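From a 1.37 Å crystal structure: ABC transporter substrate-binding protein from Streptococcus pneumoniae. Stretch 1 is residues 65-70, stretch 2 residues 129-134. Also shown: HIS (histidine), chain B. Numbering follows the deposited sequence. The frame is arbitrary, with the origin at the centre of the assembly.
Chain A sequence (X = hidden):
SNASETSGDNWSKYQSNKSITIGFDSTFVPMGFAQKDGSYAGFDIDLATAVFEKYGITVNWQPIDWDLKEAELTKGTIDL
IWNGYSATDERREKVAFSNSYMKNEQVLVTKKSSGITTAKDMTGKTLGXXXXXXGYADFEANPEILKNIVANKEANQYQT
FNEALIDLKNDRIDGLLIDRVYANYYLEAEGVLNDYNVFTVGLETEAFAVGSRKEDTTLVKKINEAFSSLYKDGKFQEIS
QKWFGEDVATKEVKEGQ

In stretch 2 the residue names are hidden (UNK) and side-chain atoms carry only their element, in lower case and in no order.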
ATOM      1  N   ASP A  65       3.900   3.687  12.095  1.00  9.79           N
ATOM      2  CA  ASP A  65       2.664   4.416  11.990  1.00  9.89           C
ATOM      3  C   ASP A  65       2.639   4.997  10.568  1.00 10.19           C
ATOM      4  O   ASP A  65       3.523   5.767  10.193  1.00 10.46           O
ATOM      5  CB  ASP A  65       2.708   5.524  13.055  1.00 12.32           C
ATOM      6  CG  ASP A  65       1.550   6.456  13.007  1.00 13.30           C
ATOM      7  OD1 ASP A  65       0.743   6.424  12.083  1.00 11.91           O
ATOM      8  OD2 ASP A  65       1.439   7.247  13.981  1.00 17.04           O
ATOM      9  N   TRP A  66       1.660   4.601   9.773  1.00  8.98           N
ATOM     10  CA  TRP A  66       1.609   4.994   8.363  1.00  8.48           C
ATOM     11  C   TRP A  66       1.568   6.518   8.229  1.00 11.26           C
ATOM     12  O   TRP A  66       2.080   7.059   7.252  1.00 11.67           O
ATOM     13  CB  TRP A  66       0.448   4.316   7.638  1.00  9.59           C
ATOM     14  CG  TRP A  66       0.527   4.362   6.149  1.00  9.31           C
ATOM     15  CD1 TRP A  66      -0.343   4.978   5.297  1.00 10.68           C
ATOM     16  CD2 TRP A  66       1.521   3.729   5.326  1.00  8.65           C
ATOM     17  NE1 TRP A  66       0.062   4.791   3.991  1.00  9.43           N
ATOM     18  CE2 TRP A  66       1.190   4.006   3.987  1.00  8.15           C
ATOM     19  CE3 TRP A  66       2.648   2.957   5.596  1.00  8.04           C
ATOM     20  CZ2 TRP A  66       1.952   3.554   2.926  1.00  7.67           C
ATOM     21  CZ3 TRP A  66       3.415   2.494   4.534  1.00  9.17           C
ATOM     22  CH2 TRP A  66       3.066   2.784   3.212  1.00  8.28           C
ATOM     23  N   ASP A  67       1.028   7.213   9.222  1.00 10.10           N
ATOM     24  CA  ASP A  67       0.996   8.672   9.226  1.00  9.90           C
ATOM     25  C   ASP A  67       2.376   9.303   9.235  1.00 11.16           C
ATOM     26  O   ASP A  67       2.541  10.456   8.812  1.00 13.95           O
ATOM     27  CB  ASP A  67       0.210   9.185  10.443  1.00 11.00           C
ATOM     28  CG  ASP A  67      -1.270   8.853  10.397  1.00 14.89           C
ATOM     29  OD1 ASP A  67      -1.805   8.599   9.299  1.00 13.16           O
ATOM     30  OD2 ASP A  67      -1.909   8.912  11.485  1.00 15.55           O
ATOM     31  N   LEU A  68       3.349   8.585   9.772  1.00 10.70           N
ATOM     32  CA  LEU A  68       4.681   9.115  10.019  1.00 11.33           C
ATOM     33  C   LEU A  68       5.726   8.630   9.023  1.00 10.55           C
ATOM     34  O   LEU A  68       6.928   8.883   9.211  1.00 12.27           O
ATOM     35  CB  LEU A  68       5.133   8.722  11.434  1.00 12.72           C
ATOM     36  CG  LEU A  68       4.169   9.022  12.581  1.00 17.49           C
ATOM     37  CD1 LEU A  68       4.852   8.779  13.923  1.00 19.44           C
ATOM     38  CD2 LEU A  68       3.622  10.431  12.529  1.00 22.55           C
ATOM     39  N   LYS A  69       5.311   7.946   7.969  1.00 10.68           N
ATOM     40  CA  LYS A  69       6.262   7.261   7.093  1.00 10.50           C
ATOM     41  C   LYS A  69       7.313   8.180   6.480  1.00 11.76           C
ATOM     42  O   LYS A  69       8.477   7.807   6.434  1.00 11.50           O
ATOM     43  CB  LYS A  69       5.531   6.461   6.023  1.00  9.10           C
ATOM     44  CG  LYS A  69       4.696   7.290   5.091  1.00 10.83           C
ATOM     45  CD  LYS A  69       3.749   6.409   4.312  1.00 11.80           C
ATOM     46  CE  LYS A  69       2.674   7.197   3.596  1.00 12.92           C
ATOM     47  NZ  LYS A  69       1.788   7.917   4.561  1.00 12.88           N
ATOM     48  N   GLU A  70       6.930   9.373   6.056  1.00 13.43           N
ATOM     49  CA  GLU A  70       7.896  10.306   5.473  1.00 15.80           C
ATOM     50  C   GLU A  70       8.907  10.723   6.522  1.00 14.77           C
ATOM     51  O   GLU A  70      10.113  10.756   6.241  1.00 15.88           O
ATOM     52  CB  GLU A  70       7.174  11.517   4.878  1.00 21.36           C
ATOM     53  CG  GLU A  70       8.106  12.622   4.369  1.00 56.65           C
ATOM     54  CD  GLU A  70       8.549  13.595   5.456  1.00103.90           C
ATOM     55  OE1 GLU A  70       7.770  13.840   6.404  1.00102.95           O
ATOM     56  OE2 GLU A  70       9.684  14.114   5.364  1.00 70.71           O
ATOM     57  N   UNK A 129     -11.688   6.915   5.419  1.00  7.66           N
ATOM     58  CA  UNK A 129     -10.416   6.783   4.694  1.00  8.07           C
ATOM     59  C   UNK A 129      -9.292   6.563   5.693  1.00  7.67           C
ATOM     60  O   UNK A 129      -9.396   6.923   6.861  1.00  7.91           O
ATOM     61  c   UNK A 129     -10.112   8.052   3.883  1.00  9.69           C
ATOM     62  N   UNK A 130      -8.200   5.984   5.196  1.00  8.11           N
ATOM     63  CA  UNK A 130      -6.969   5.921   5.976  1.00  7.25           C
ATOM     64  C   UNK A 130      -6.251   7.250   5.880  1.00  7.65           C
ATOM     65  O   UNK A 130      -5.980   7.761   4.791  1.00  8.68           O
ATOM     66  c   UNK A 130      -4.761   4.745   6.291  1.00  8.18           C
ATOM     67  o   UNK A 130      -3.526   3.500   4.625  1.00  8.81           O
ATOM     68  c   UNK A 130      -3.786   3.668   5.839  1.00  7.72           C
ATOM     69  c   UNK A 130      -6.063   4.786   5.495  1.00  7.50           C
ATOM     70  n   UNK A 130      -3.212   2.958   6.793  1.00  8.90           N
ATOM     71  N   UNK A 131      -5.959   7.834   7.036  1.00  8.63           N
ATOM     72  CA  UNK A 131      -5.475   9.205   7.108  1.00 10.53           C
ATOM     73  C   UNK A 131      -4.237   9.435   6.285  1.00  9.45           C
ATOM     74  O   UNK A 131      -4.126  10.458   5.607  1.00 11.13           O
ATOM     75  c   UNK A 131      -5.193   9.615   8.576  1.00 11.78           C
ATOM     76  N   UNK A 132      -3.301   8.494   6.345  1.00  9.13           N
ATOM     77  CA  UNK A 132      -2.006   8.655   5.686  1.00 12.06           C
ATOM     78  C   UNK A 132      -1.953   8.088   4.277  1.00 11.19           C
ATOM     79  O   UNK A 132      -0.889   7.975   3.680  1.00 11.68           O
ATOM     80  N   UNK A 133      -3.111   7.699   3.754  1.00 10.08           N
ATOM     81  CA  UNK A 133      -3.150   7.007   2.465  1.00 10.65           C
ATOM     82  C   UNK A 133      -3.150   7.910   1.246  1.00  9.87           C
ATOM     83  O   UNK A 133      -3.590   9.061   1.276  1.00 11.17           O
ATOM     84  c   UNK A 133      -4.369   6.106   2.382  1.00  9.67           C
ATOM     85  o   UNK A 133      -5.582   6.829   2.247  1.00 11.10           O
ATOM     86  N   UNK A 134      -2.685   7.351   0.147  1.00 10.96           N
ATOM     87  CA  UNK A 134      -2.749   8.020  -1.142  1.00 11.98           C
ATOM     88  C   UNK A 134      -4.221   8.226  -1.530  1.00 12.21           C
ATOM     89  O   UNK A 134      -4.553   9.198  -2.193  1.00 13.22           O
ATOM     90  c   UNK A 134      -1.988   7.202  -2.187  1.00 12.50           C
ATOM     91  o   UNK A 134      -2.467   5.893  -2.207  1.00 13.73           O
TER
HETATM   92  N   HIS B 301      -1.523   2.462  -1.150  1.00  8.28           N
HETATM   93  CA  HIS B 301      -1.847   3.414  -0.059  1.00  7.98           C
HETATM   94  C   HIS B 301      -0.670   4.318   0.232  1.00  8.26           C
HETATM   95  O   HIS B 301       0.401   4.148  -0.394  1.00  8.50           O
HETATM   96  CB  HIS B 301      -2.393   2.706   1.203  1.00  7.45           C
HETATM   97  CG  HIS B 301      -1.396   2.017   2.088  1.00  7.25           C
HETATM   98  ND1 HIS B 301      -1.551   2.011   3.465  1.00  6.84           N
HETATM   99  CD2 HIS B 301      -0.313   1.242   1.833  1.00  7.55           C
HETATM  100  CE1 HIS B 301      -0.590   1.291   4.011  1.00  6.96           C
HETATM  101  NE2 HIS B 301       0.172   0.806   3.043  1.00  7.10           N
HETATM  102  OXT HIS B 301      -0.837   5.214   1.087  1.00  8.77           O
HETATM  103  O   HOH W   1      -2.606   6.298   8.160  1.00 11.08           O

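Position 129 carries a single side-chain carbon, attached to CA, with no further atoms. It lies out of reach of stretch 1, in a strand that enters from earlier in the chain, and it is buried. One carbon alone makes it Ala129.

Position 130 has three carbons, one oxygen and one nitrogen. The chain is unbranched up to the third carbon, which bears both heteroatoms. The CA-to-CB bond points toward stretch 1, and the side-chain oxygen comes 3.6 Å from Trp66 CD1. The same oxygen accepts a hydrogen bond from ND1 of the bound histidine at 2.7 Å. A terminal amide after two methylene groups identifies Gln130; its fully extended chain (chi1 and chi2 both t) carries OE1 to the ligand, while NE2 is satisfied elsewhere in the structure.

Position 131 again shows one carbon. This CB is directed sideways and lies 3.6 Å from Asp67 OD1, a simple packing contact at a partly exposed site. The residue is Ala131.

Position 132 has no side-chain atoms. Its CA lies 4.6 Å from Asp67 CA, the closest pair of CA atoms across the stretches, and its backbone O lies 2.8 Å from Lys69 NZ. The residue is Gly132. A CB here would point toward stretch 1 and sit 3.0 Å from Asp67 OD1, a clash, and 3.2 Å from Trp66 O.

Position 133 has one carbon followed by one oxygen. CA-to-CB points away from stretch 1, and the oxygen receives no contact from it; instead it donates to O of Gln130 at 2.7 Å and caps a backbone nitrogen just past the stretch. This is Ser133, in rotamer p, which closes the type I turn begun at Gln130.

Position 134 also has one carbon followed by one oxygen; its CA-to-CB bond points sideways, and the side chain makes no contact with stretch 1. It is Ser134, whose backbone N donates to OXT of the histidine at 3.0 Å.

The contact is small, burying 225 Å² in total, and centres on Gly132. Lys69 NZ donates to Gly132 O at 2.8 Å and to Trp66 O, also at 2.8 Å, so one ammonium group ties the turn to the backbone of its own stretch. On the amide side, a water donates to Asp67 OD1 at 2.7 Å and accepts from Gly132 N at 2.9 Å, bridging two atoms whose direct approach has a poor angle. The ligand completes the link: its OXT accepts from Trp66 NE1 at 3.1 Å as well as from Ser134 N, and its CE1 lies over one face of the indole, so both stretches bind the same histidine.

Stretch 2 129-134: AQAGSS
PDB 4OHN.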